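Local coordinates for protein CaaX farnesyltransferase alpha subunit Ram2 (Aspergillus fumigatus, PDB 4L9P) that forms, with the beta subunit Ram1, a protein prenyltransferase that probably attaches farnesyl groups to CAAX-motif proteins, at residues E68-L74 and I97-K103; P85-W91 and N122-H128; Q130-R136 and W169-F174. The protein carries 1 engineered substitution. Numbering follows the deposited sequence.

Contact 1: E68-L74 and I97-K103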
loop_
_atom_site.group_PDB
_atom_site.type_symbol
_atom_site.label_atom_id
_atom_site.label_comp_id
_atom_site.label_asym_id
_atom_site.label_seq_id
_atom_site.Cartn_x
_atom_site.Cartn_y
_atom_site.Cartn_z
ATOM N N GLU A 68 14.969 31.936 3.724
ATOM C CA GLU A 68 15.610 32.669 2.638
ATOM C C GLU A 68 15.079 32.238 1.284
ATOM O O GLU A 68 15.084 31.000 0.970
ATOM C CB GLU A 68 17.112 32.448 2.673
ATOM C CG GLU A 68 17.812 33.147 1.513
ATOM C CD GLU A 68 19.336 33.072 1.590
ATOM O OE1 GLU A 68 19.908 33.250 2.683
ATOM O OE2 GLU A 68 19.960 32.822 0.527
ATOM N N MET A 69 14.549 33.183 0.525
ATOM C CA MET A 69 14.066 32.981 -0.838
ATOM C C MET A 69 15.023 33.687 -1.745
ATOM O O MET A 69 15.000 34.925 -1.823
ATOM C CB MET A 69 12.653 33.563 -1.017
ATOM C CG MET A 69 11.586 33.016 -0.016
ATOM S SD MET A 69 11.065 31.342 -0.408
ATOM C CE MET A 69 11.794 30.447 0.923
ATOM N N SER A 70 15.921 32.954 -2.385
ATOM C CA SER A 70 16.998 33.593 -3.126
ATOM C C SER A 70 17.460 32.703 -4.258
ATOM O O SER A 70 17.241 31.477 -4.257
ATOM C CB SER A 70 18.157 33.825 -2.165
ATOM O OG SER A 70 18.791 32.591 -1.842
ATOM N N GLU A 71 18.137 33.269 -5.216
ATOM C CA GLU A 71 18.753 32.480 -6.266
ATOM C C GLU A 71 19.812 31.503 -5.748
ATOM O O GLU A 71 19.895 30.350 -6.239
ATOM C CB GLU A 71 19.370 33.399 -7.332
ATOM C CG GLU A 71 18.333 34.216 -8.083
ATOM C CD GLU A 71 17.546 33.414 -9.095
ATOM O OE1 GLU A 71 17.901 32.247 -9.386
ATOM O OE2 GLU A 71 16.539 33.963 -9.611
ATOM N N ARG A 72 20.651 31.908 -4.793
ATOM C CA ARG A 72 21.636 30.977 -4.268
ATOM C C ARG A 72 20.938 29.778 -3.611
ATOM O O ARG A 72 21.398 28.649 -3.761
ATOM C CB ARG A 72 22.670 31.640 -3.314
ATOM C CG ARG A 72 22.106 32.136 -2.001
ATOM C CD ARG A 72 23.246 32.717 -1.088
ATOM N NE ARG A 72 22.624 33.134 0.146
ATOM C CZ ARG A 72 23.216 33.903 1.030
ATOM N NH1 ARG A 72 24.474 34.299 0.787
ATOM N NH2 ARG A 72 22.562 34.248 2.124
ATOM N N ALA A 73 19.876 30.038 -2.860
ATOM C CA ALA A 73 19.141 28.945 -2.207
ATOM C C ALA A 73 18.540 28.035 -3.250
ATOM O O ALA A 73 18.540 26.792 -3.067
ATOM C CB ALA A 73 18.057 29.526 -1.287
ATOM N N LEU A 74 18.035 28.605 -4.335
ATOM C CA LEU A 74 17.481 27.775 -5.401
ATOM C C LEU A 74 18.555 26.841 -5.994
ATOM O O LEU A 74 18.341 25.633 -6.149
ATOM C CB LEU A 74 16.790 28.651 -6.465
ATOM C CG LEU A 74 16.111 27.897 -7.629
ATOM C CD1 LEU A 74 14.919 27.040 -7.103
ATOM C CD2 LEU A 74 15.650 28.920 -8.689
ATOM N N ILE A 97 10.623 28.586 -3.087
ATOM C CA ILE A 97 11.514 29.603 -3.684
ATOM C C ILE A 97 11.051 29.947 -5.104
ATOM O O ILE A 97 10.970 31.108 -5.470
ATOM C CB ILE A 97 12.958 29.097 -3.770
ATOM C CG1 ILE A 97 13.513 28.796 -2.373
ATOM C CG2 ILE A 97 13.826 30.153 -4.503
ATOM C CD1 ILE A 97 14.800 27.975 -2.372
ATOM N N LEU A 98 10.700 28.972 -5.925
ATOM C CA LEU A 98 10.293 29.224 -7.296
ATOM C C LEU A 98 9.106 30.155 -7.328
ATOM O O LEU A 98 9.091 31.080 -8.116
ATOM C CB LEU A 98 9.889 27.893 -7.959
ATOM C CG LEU A 98 11.052 26.945 -8.212
ATOM C CD1 LEU A 98 10.462 25.539 -8.551
ATOM C CD2 LEU A 98 11.885 27.443 -9.385
ATOM N N PHE A 99 8.097 29.904 -6.492
ATOM C CA PHE A 99 6.951 30.799 -6.468
ATOM C C PHE A 99 7.302 32.188 -5.888
ATOM O O PHE A 99 6.909 33.227 -6.467
ATOM C CB PHE A 99 5.806 30.125 -5.751
ATOM C CG PHE A 99 5.135 29.099 -6.589
ATOM C CD1 PHE A 99 4.275 29.478 -7.645
ATOM C CD2 PHE A 99 5.340 27.754 -6.360
ATOM C CE1 PHE A 99 3.643 28.503 -8.449
ATOM C CE2 PHE A 99 4.694 26.795 -7.140
ATOM C CZ PHE A 99 3.865 27.171 -8.179
ATOM N N ALA A 100 8.072 32.221 -4.788
ATOM C CA ALA A 100 8.407 33.515 -4.162
ATOM C C ALA A 100 9.210 34.426 -5.090
ATOM O O ALA A 100 9.050 35.670 -5.068
ATOM C CB ALA A 100 9.152 33.261 -2.911
ATOM N N LEU A 101 10.062 33.869 -5.921
ATOM C CA LEU A 101 10.886 34.685 -6.821
ATOM C C LEU A 101 10.260 34.904 -8.191
ATOM O O LEU A 101 10.848 35.598 -9.039
ATOM C CB LEU A 101 12.259 34.052 -7.014
ATOM C CG LEU A 101 13.099 33.909 -5.753
ATOM C CD1 LEU A 101 14.455 33.310 -6.130
ATOM C CD2 LEU A 101 13.266 35.259 -5.024
ATOM N N GLY A 102 9.068 34.345 -8.419
ATOM C CA GLY A 102 8.448 34.474 -9.724
ATOM C C GLY A 102 9.311 33.853 -10.802
ATOM O O GLY A 102 9.423 34.407 -11.909
ATOM N N LYS A 103 9.928 32.698 -10.508
ATOM C CA LYS A 103 10.772 32.066 -11.534
ATOM C C LYS A 103 9.925 31.564 -12.713
ATOM O O LYS A 103 8.720 31.241 -12.580
ATOM C CB LYS A 103 11.478 30.843 -10.905
ATOM C CG LYS A 103 12.421 31.237 -9.749
ATOM C CD LYS A 103 13.556 32.244 -10.228
ATOM C CE LYS A 103 14.455 31.580 -11.316
ATOM N NZ LYS A 103 15.480 32.544 -11.887
#

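Contact 2: P85-W91 and N122-H128. With EDO (1,2-ethanediol), chain F.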
loop_
_atom_site.group_PDB
_atom_site.type_symbol
_atom_site.label_atom_id
_atom_site.label_comp_id
_atom_site.label_asym_id
_atom_site.label_seq_id
_atom_site.Cartn_x
_atom_site.Cartn_y
_atom_site.Cartn_z
ATOM N N PRO A 85 17.790 12.731 -4.631
ATOM C CA PRO A 85 16.493 13.212 -5.111
ATOM C C PRO A 85 15.350 12.708 -4.216
ATOM O O PRO A 85 14.223 13.133 -4.419
ATOM C CB PRO A 85 16.368 12.585 -6.514
ATOM C CG PRO A 85 17.172 11.374 -6.442
ATOM C CD PRO A 85 18.377 11.734 -5.553
ATOM N N ALA A 86 15.630 11.868 -3.241
ATOM C CA ALA A 86 14.587 11.439 -2.289
ATOM C C ALA A 86 14.583 12.266 -0.993
ATOM O O ALA A 86 14.041 11.854 0.033
ATOM C CB ALA A 86 14.750 9.936 -1.982
ATOM N N HIS A 87 15.165 13.467 -1.033
ATOM C CA HIS A 87 15.136 14.355 0.142
ATOM C C HIS A 87 13.859 15.165 0.043
ATOM O O HIS A 87 13.816 16.179 -0.659
ATOM C CB HIS A 87 16.393 15.228 0.047
ATOM C CG HIS A 87 16.695 16.037 1.267
ATOM N ND1 HIS A 87 15.864 17.036 1.746
ATOM C CD2 HIS A 87 17.816 16.065 2.048
ATOM C CE1 HIS A 87 16.433 17.591 2.804
ATOM N NE2 HIS A 87 17.610 17.002 3.025
ATOM N N TYR A 88 12.784 14.735 0.709
ATOM C CA TYR A 88 11.469 15.369 0.458
ATOM C C TYR A 88 11.488 16.841 0.893
ATOM O O TYR A 88 10.785 17.674 0.282
ATOM C CB TYR A 88 10.316 14.580 1.163
ATOM C CG TYR A 88 10.473 14.453 2.656
ATOM C CD1 TYR A 88 9.986 15.456 3.511
ATOM C CD2 TYR A 88 11.195 13.395 3.212
ATOM C CE1 TYR A 88 10.125 15.390 4.857
ATOM C CE2 TYR A 88 11.377 13.318 4.583
ATOM C CZ TYR A 88 10.850 14.345 5.411
ATOM O OH TYR A 88 11.091 14.290 6.767
ATOM N N THR A 89 12.204 17.149 1.973
ATOM C CA THR A 89 12.191 18.549 2.462
ATOM C C THR A 89 12.747 19.526 1.387
ATOM O O THR A 89 12.180 20.586 1.159
ATOM C CB THR A 89 13.062 18.673 3.699
ATOM O OG1 THR A 89 12.542 17.807 4.725
ATOM C CG2 THR A 89 13.079 20.118 4.250
ATOM N N VAL A 90 13.824 19.134 0.713
ATOM C CA VAL A 90 14.455 20.117 -0.203
ATOM C C VAL A 90 13.542 20.408 -1.393
ATOM O O VAL A 90 13.520 21.527 -1.909
ATOM C CB VAL A 90 15.835 19.629 -0.650
ATOM C CG1 VAL A 90 15.774 18.543 -1.677
ATOM C CG2 VAL A 90 16.630 20.812 -1.275
ATOM N N TRP A 91 12.720 19.435 -1.835
ATOM C CA TRP A 91 11.797 19.723 -2.942
ATOM C C TRP A 91 10.711 20.711 -2.517
ATOM O O TRP A 91 10.324 21.599 -3.291
ATOM C CB TRP A 91 11.086 18.406 -3.354
ATOM C CG TRP A 91 11.910 17.489 -4.144
ATOM C CD1 TRP A 91 12.639 16.369 -3.706
ATOM C CD2 TRP A 91 12.143 17.589 -5.538
ATOM N NE1 TRP A 91 13.289 15.783 -4.783
ATOM C CE2 TRP A 91 12.998 16.516 -5.912
ATOM C CE3 TRP A 91 11.742 18.502 -6.517
ATOM C CZ2 TRP A 91 13.373 16.303 -7.229
ATOM C CZ3 TRP A 91 12.136 18.277 -7.836
ATOM C CH2 TRP A 91 12.929 17.190 -8.187
ATOM N N ASN A 122 9.694 7.616 -7.513
ATOM C CA ASN A 122 10.012 8.736 -6.644
ATOM C C ASN A 122 8.764 9.576 -6.466
ATOM O O ASN A 122 8.170 10.062 -7.421
ATOM C CB ASN A 122 11.213 9.458 -7.270
ATOM C CG ASN A 122 11.681 10.668 -6.474
ATOM O OD1 ASN A 122 10.881 11.574 -6.223
ATOM N ND2 ASN A 122 13.057 10.789 -6.280
ATOM N N TYR A 123 8.317 9.692 -5.230
ATOM C CA TYR A 123 7.142 10.526 -4.941
ATOM C C TYR A 123 7.348 12.017 -5.187
ATOM O O TYR A 123 6.414 12.706 -5.652
ATOM C CB TYR A 123 6.744 10.360 -3.486
ATOM C CG TYR A 123 5.906 9.127 -3.192
ATOM C CD1 TYR A 123 6.521 7.936 -2.825
ATOM C CD2 TYR A 123 4.497 9.169 -3.308
ATOM C CE1 TYR A 123 5.749 6.812 -2.464
ATOM C CE2 TYR A 123 3.768 7.994 -2.983
ATOM C CZ TYR A 123 4.430 6.855 -2.584
ATOM O OH TYR A 123 3.708 5.701 -2.242
ATOM N N GLN A 124 8.565 12.513 -4.937
ATOM C CA GLN A 124 8.793 13.941 -4.864
ATOM C C GLN A 124 8.766 14.509 -6.264
ATOM O O GLN A 124 8.152 15.555 -6.475
ATOM C CB GLN A 124 10.186 14.184 -4.266
ATOM C CG GLN A 124 10.249 13.975 -2.725
ATOM C CD GLN A 124 10.110 12.535 -2.349
ATOM O OE1 GLN A 124 10.848 11.682 -2.848
ATOM N NE2 GLN A 124 9.160 12.252 -1.454
ATOM N N ILE A 125 9.409 13.830 -7.226
ATOM C CA ILE A 125 9.529 14.469 -8.540
ATOM C C ILE A 125 8.140 14.666 -9.177
ATOM O O ILE A 125 7.847 15.660 -9.856
ATOM C CB ILE A 125 10.373 13.502 -9.453
ATOM C CG1 ILE A 125 11.846 13.650 -9.073
ATOM C CG2 ILE A 125 10.137 13.695 -10.962
ATOM C CD1 ILE A 125 12.684 12.441 -9.658
ATOM N N TRP A 126 7.246 13.717 -8.945
ATOM C CA TRP A 126 5.919 13.748 -9.543
ATOM C C TRP A 126 4.941 14.577 -8.742
ATOM O O TRP A 126 4.060 15.216 -9.327
ATOM C CB TRP A 126 5.421 12.312 -9.859
ATOM C CG TRP A 126 6.323 11.787 -10.947
ATOM C CD1 TRP A 126 7.475 11.026 -10.825
ATOM C CD2 TRP A 126 6.215 12.115 -12.329
ATOM N NE1 TRP A 126 8.112 10.931 -12.044
ATOM C CE2 TRP A 126 7.343 11.584 -12.988
ATOM C CE3 TRP A 126 5.272 12.840 -13.072
ATOM C CZ2 TRP A 126 7.545 11.749 -14.370
ATOM C CZ3 TRP A 126 5.465 13.001 -14.415
ATOM C CH2 TRP A 126 6.601 12.446 -15.075
ATOM N N HIS A 127 5.116 14.635 -7.421
ATOM C CA HIS A 127 4.388 15.616 -6.621
ATOM C C HIS A 127 4.816 17.052 -7.019
ATOM O O HIS A 127 3.968 17.928 -7.231
ATOM C CB HIS A 127 4.540 15.409 -5.116
ATOM C CG HIS A 127 3.781 16.435 -4.355
ATOM N ND1 HIS A 127 2.409 16.521 -4.415
ATOM C CD2 HIS A 127 4.198 17.467 -3.576
ATOM C CE1 HIS A 127 2.003 17.562 -3.697
ATOM N NE2 HIS A 127 3.069 18.146 -3.169
ATOM N N HIS A 128 6.126 17.285 -7.198
ATOM C CA HIS A 128 6.625 18.623 -7.536
ATOM C C HIS A 128 6.031 19.023 -8.872
ATOM O O HIS A 128 5.636 20.184 -9.073
ATOM C CB HIS A 128 8.148 18.570 -7.623
ATOM C CG HIS A 128 8.786 19.903 -7.798
ATOM N ND1 HIS A 128 8.815 20.846 -6.788
ATOM C CD2 HIS A 128 9.511 20.399 -8.832
ATOM C CE1 HIS A 128 9.505 21.906 -7.220
ATOM N NE2 HIS A 128 9.944 21.666 -8.458
HETATM C C1 EDO F . 18.427 19.644 5.670
HETATM O O1 EDO F . 17.070 19.303 5.279
HETATM C C2 EDO F . 19.054 18.385 6.281
HETATM O O2 EDO F . 19.358 17.439 5.247
HETATM O O HOH W 1 7.352 20.112 -4.360
#

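Contact 3: Q130-R136 and W169-F174. With EDO (1,2-ethanediol), chain I.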
loop_
_atom_site.group_PDB
_atom_site.type_symbol
_atom_site.label_atom_id
_atom_site.label_comp_id
_atom_site.label_asym_id
_atom_site.label_seq_id
_atom_site.Cartn_x
_atom_site.Cartn_y
_atom_site.Cartn_z
ATOM N N GLN A 130 3.144 18.244 -10.122
ATOM C CA GLN A 130 1.754 18.632 -9.899
ATOM C C GLN A 130 1.662 20.020 -9.202
ATOM O O GLN A 130 0.827 20.876 -9.579
ATOM C CB GLN A 130 1.108 17.583 -8.989
ATOM C CG GLN A 130 -0.351 17.902 -8.625
ATOM C CD GLN A 130 -1.002 16.763 -7.798
ATOM O OE1 GLN A 130 -0.682 15.555 -7.966
ATOM N NE2 GLN A 130 -1.862 17.145 -6.872
ATOM N N VAL A 131 2.570 20.275 -8.273
ATOM C CA VAL A 131 2.631 21.597 -7.592
ATOM C C VAL A 131 2.850 22.693 -8.646
ATOM O O VAL A 131 2.162 23.711 -8.613
ATOM C CB VAL A 131 3.760 21.584 -6.509
ATOM C CG1 VAL A 131 4.020 22.998 -5.955
ATOM C CG2 VAL A 131 3.326 20.632 -5.387
ATOM N N LEU A 132 3.783 22.487 -9.560
ATOM C CA LEU A 132 4.068 23.500 -10.555
ATOM C C LEU A 132 2.957 23.637 -11.560
ATOM O O LEU A 132 2.478 24.758 -11.843
ATOM C CB LEU A 132 5.325 23.132 -11.324
ATOM C CG LEU A 132 6.632 22.977 -10.531
ATOM C CD1 LEU A 132 7.722 22.390 -11.489
ATOM C CD2 LEU A 132 7.044 24.279 -9.928
ATOM N N MET A 133 2.494 22.500 -12.106
ATOM C CA MET A 133 1.550 22.529 -13.201
ATOM C C MET A 133 0.149 22.995 -12.764
ATOM O O MET A 133 -0.663 23.470 -13.595
ATOM C CB MET A 133 1.446 21.098 -13.747
ATOM C CG MET A 133 0.671 20.974 -15.093
ATOM S SD MET A 133 1.419 21.868 -16.460
ATOM C CE MET A 133 3.059 21.226 -16.453
ATOM N N SER A 134 -0.115 22.929 -11.482
ATOM C CA SER A 134 -1.399 23.396 -10.955
ATOM C C SER A 134 -1.514 24.924 -10.980
ATOM O O SER A 134 -2.599 25.455 -10.702
ATOM C CB SER A 134 -1.611 22.885 -9.517
ATOM O OG SER A 134 -0.713 23.502 -8.632
ATOM N N SER A 135 -0.413 25.634 -11.249
ATOM C CA SER A 135 -0.508 27.108 -11.227
ATOM C C SER A 135 -1.081 27.600 -12.542
ATOM O O SER A 135 -0.355 27.613 -13.581
ATOM C CB SER A 135 0.858 27.692 -11.034
ATOM O OG SER A 135 0.691 29.131 -11.094
ATOM N N ARG A 136 -2.346 28.039 -12.512
ATOM C CA ARG A 136 -3.031 28.448 -13.746
ATOM C C ARG A 136 -2.432 29.739 -14.350
ATOM O O ARG A 136 -2.471 29.951 -15.577
ATOM C CB ARG A 136 -4.556 28.548 -13.510
ATOM C CG ARG A 136 -5.211 27.127 -13.591
ATOM C CD ARG A 136 -6.741 27.166 -13.434
ATOM N NE ARG A 136 -7.283 25.841 -13.177
ATOM C CZ ARG A 136 -7.440 24.885 -14.096
ATOM N NH1 ARG A 136 -7.060 25.072 -15.351
ATOM N NH2 ARG A 136 -7.989 23.760 -13.735
ATOM N N TRP A 169 -4.320 13.250 -12.374
ATOM C CA TRP A 169 -4.477 14.628 -11.907
ATOM C C TRP A 169 -4.519 15.573 -13.126
ATOM O O TRP A 169 -5.336 16.531 -13.145
ATOM C CB TRP A 169 -3.298 14.994 -10.959
ATOM C CG TRP A 169 -3.329 16.448 -10.637
ATOM C CD1 TRP A 169 -4.067 17.093 -9.656
ATOM C CD2 TRP A 169 -2.713 17.468 -11.398
ATOM N NE1 TRP A 169 -3.906 18.440 -9.752
ATOM C CE2 TRP A 169 -3.090 18.717 -10.818
ATOM C CE3 TRP A 169 -1.856 17.451 -12.500
ATOM C CZ2 TRP A 169 -2.645 19.946 -11.336
ATOM C CZ3 TRP A 169 -1.451 18.699 -13.032
ATOM C CH2 TRP A 169 -1.850 19.906 -12.434
ATOM N N LEU A 170 -3.645 15.355 -14.112
ATOM C CA LEU A 170 -3.567 16.245 -15.277
ATOM C C LEU A 170 -4.883 16.215 -16.017
ATOM O O LEU A 170 -5.379 17.310 -16.474
ATOM C CB LEU A 170 -2.422 15.759 -16.150
ATOM C CG LEU A 170 -2.139 16.630 -17.381
ATOM C CD1 LEU A 170 -1.364 17.887 -16.953
ATOM C CD2 LEU A 170 -1.323 15.797 -18.377
ATOM N N VAL A 171 -5.469 15.048 -16.203
ATOM C CA VAL A 171 -6.758 14.956 -16.880
ATOM C C VAL A 171 -7.849 15.707 -16.136
ATOM O O VAL A 171 -8.636 16.440 -16.782
ATOM C CB VAL A 171 -7.142 13.466 -17.083
ATOM C CG1 VAL A 171 -8.604 13.346 -17.529
ATOM C CG2 VAL A 171 -6.204 12.830 -18.068
ATOM N N ARG A 172 -7.929 15.582 -14.834
ATOM C CA ARG A 172 -8.958 16.312 -14.113
ATOM C C ARG A 172 -8.689 17.805 -14.170
ATOM O O ARG A 172 -9.627 18.609 -14.355
ATOM C CB ARG A 172 -8.993 15.826 -12.670
ATOM C CG ARG A 172 -10.096 16.466 -11.895
ATOM C CD ARG A 172 -10.211 15.802 -10.501
ATOM N NE ARG A 172 -11.281 16.412 -9.711
ATOM C CZ ARG A 172 -12.544 15.972 -9.738
ATOM N NH1 ARG A 172 -12.891 14.988 -10.603
ATOM N NH2 ARG A 172 -13.455 16.568 -8.984
ATOM N N HIS A 173 -7.432 18.212 -14.040
ATOM C CA HIS A 173 -7.097 19.633 -13.949
ATOM C C HIS A 173 -7.391 20.365 -15.240
ATOM O O HIS A 173 -7.992 21.467 -15.206
ATOM C CB HIS A 173 -5.632 19.781 -13.606
ATOM C CG HIS A 173 -5.204 21.197 -13.440
ATOM N ND1 HIS A 173 -5.482 21.908 -12.291
ATOM C CD2 HIS A 173 -4.482 22.027 -14.253
ATOM C CE1 HIS A 173 -4.959 23.123 -12.404
ATOM N NE2 HIS A 173 -4.360 23.231 -13.593
ATOM N N PHE A 174 -6.978 19.813 -16.369
ATOM C CA PHE A 174 -7.191 20.469 -17.682
ATOM C C PHE A 174 -8.439 19.955 -18.409
ATOM O O PHE A 174 -8.715 20.322 -19.544
ATOM C CB PHE A 174 -5.950 20.289 -18.531
ATOM C CG PHE A 174 -4.791 21.128 -18.074
ATOM C CD1 PHE A 174 -4.882 22.531 -18.000
ATOM C CD2 PHE A 174 -3.582 20.515 -17.785
ATOM C CE1 PHE A 174 -3.786 23.282 -17.592
ATOM C CE2 PHE A 174 -2.474 21.263 -17.364
ATOM C CZ PHE A 174 -2.567 22.690 -17.294
HETATM C C1 EDO I . -0.913 21.708 -5.316
HETATM O O1 EDO I . -1.002 21.121 -4.022
HETATM C C2 EDO I . -1.050 20.584 -6.320
HETATM O O2 EDO I . -2.198 19.778 -6.036
HETATM O O HOH W 2 -2.607 25.156 -14.385
#

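Contact 1: E68-L74 and I97-K103
Ile97 is the apolar centre, with 99 Å² of its surface covered by 68-74. Its CD1 lies 3.8 Å from Ala73 CB, its CG2 3.9 Å from Leu74 CB, and Met69 SD rests 3.7 Å from Ile97 CA. The Met69 sulfur also meets Ala100 CB at 3.7 Å, so the Met69 side chain lies over Ile97 and Ala100, three residues apart on the last turn of helix 88-100. Farther along, Leu74 CD1 touches Leu98 CD2 (3.8 Å), and Leu101 CD1 packs on the backbone at Ser70 C (3.6 Å). The fit is close: the CA atoms of Met69 and Ile97 are 5.1 Å apart.

Outside this layer lie the helix caps and two salt bridges. Ser70 is the N-cap of helix 71-83, its OG accepting from Ala73 N at 3.0 Å and donating to Glu68 OE2 at 2.7 Å. The Glu68 carboxylate also holds Arg72 in a salt bridge (Arg72 NE to Glu68 OE2, 2.7 Å). On the other segment, Gly102, with positive phi, closes the helix in a Schellman motif, Lys103 N bonding back to Leu98 O at 3.0 Å. The chain thus turns so that Lys103 NZ reaches Glu71 OE2 at 2.9 Å, a salt bridge at the open edge of the contact.

The contact joins the start of helix 71-83 to the end of helix 88-100, the antiparallel helical pair of one prenyltransferase alpha-subunit repeat. Behind it, Leu98 packs on helices 105-118 and 123-133, while Arg72 reaches the N-terminal loop at Glu24 and Ser27.

Contact 2: P85-W91 and N122-H128
Lining the peptide-binding side of the alpha subunit, this contact joins the N-terminal ends of helices 88-100 and 123-133, equivalent helices of successive prenyltransferase repeats. Gln124 NE2 is hydrogen-bonded to the backbone of the bound CAAX peptide, and Tyr123 packs on the peptide backbone and touches FII, a farnesyl diphosphate analogue.

Trp91 is the centre, with 108 Å² covered. Gln124 CB sits over the face of its five-membered ring, 3.6 Å from the centroid, as a CH-pi contact. Trp91 CZ2 meets Ile125 CG1 at 3.6 Å, and the His128 ring lies obliquely beside the indole, centroids 4.9 Å apart and planes at 59°. The indole nitrogen turns back within its own segment: Trp91 NE1 donates to Pro85 O at 2.8 Å. That carbonyl also takes a bond from Asn122 ND2 at 3.2 Å, a weak link between the loop ahead of helix 88-100 and the N-cap of helix 123-133. Asn122 OD1 meanwhile caps helix 123-133 by accepting from Ile125 N (2.9 Å), and His87 ND1 caps helix 88-100 by accepting from Val90 N (3.1 Å). A water 2.9 Å from His128 ND1 bonds weakly to Trp91 O, while His128 NE2 is hydrogen-bonded to Glu108. Tyr88 CB packs 3.7 Å from Gln124 NE2, but the Tyr88 hydroxyl bonds to Met197 of the Ram1 chain.

The chemistry is therefore divided: the Trp91 face holds the aliphatic part of Gln124 by packing, while NE2 at the tip of that side chain bonds the peptide, so a buried interhelical seam contributes directly to the substrate site.

Contact 3: Q130-R136 and W169-F174
Trp169, His173 and Arg136 carry the most buried surface here, 97, 77 and 70 Å². Trp169 lies against helix 123-133: Gln130 CG is over the face of its five-membered ring, 3.6 Å from the centroid in a CH-pi contact, while Met133 CG touches Trp169 CZ3 at 3.7 Å. One turn on, His173 is covered by Arg136, whose guanidinium lies flat on the imidazole, centres 3.7 Å apart and planes at 11°. Arg136 NH2 also donates to His173 O at 2.7 Å, so one side chain grips both ring and backbone. A water joins Met133 O and His173 NE2, 2.7 Å from each. Met133 SD approaches the edge of Phe174 at 5.2 Å from the ring centroid, a Met-aromatic contact.

The contact links the C-terminal ends of helices 123-133 and 161-174, which belong to consecutive repeats. Helix 105-118 packs on Met133 through Ile109, and on the far flank Val171 meets helix 197-208.

The three contacts follow the helical-repeat solenoid. Contact 1 pairs the two antiparallel helices within one repeat, whereas contacts 2 and 3 join equivalent helices of successive repeats. Helix 88-100 carries contact 2 at its start and contact 1 at its end; helix 123-133 likewise serves contacts 2 and 3. Contact 2 is buried and aromatic, and it alone reaches the Ram1 chain and the peptide. Contacts 1 and 3 are partly buried and trim their apolar packing with charged groups at their edges: a salt bridge in one, an arginine stacked on histidine in the other. Contact 1 touches both others: Leu98 CD1 lies 3.9 Å from His128 NE2, and Phe99 CZ 3.9 Å from Val131 O.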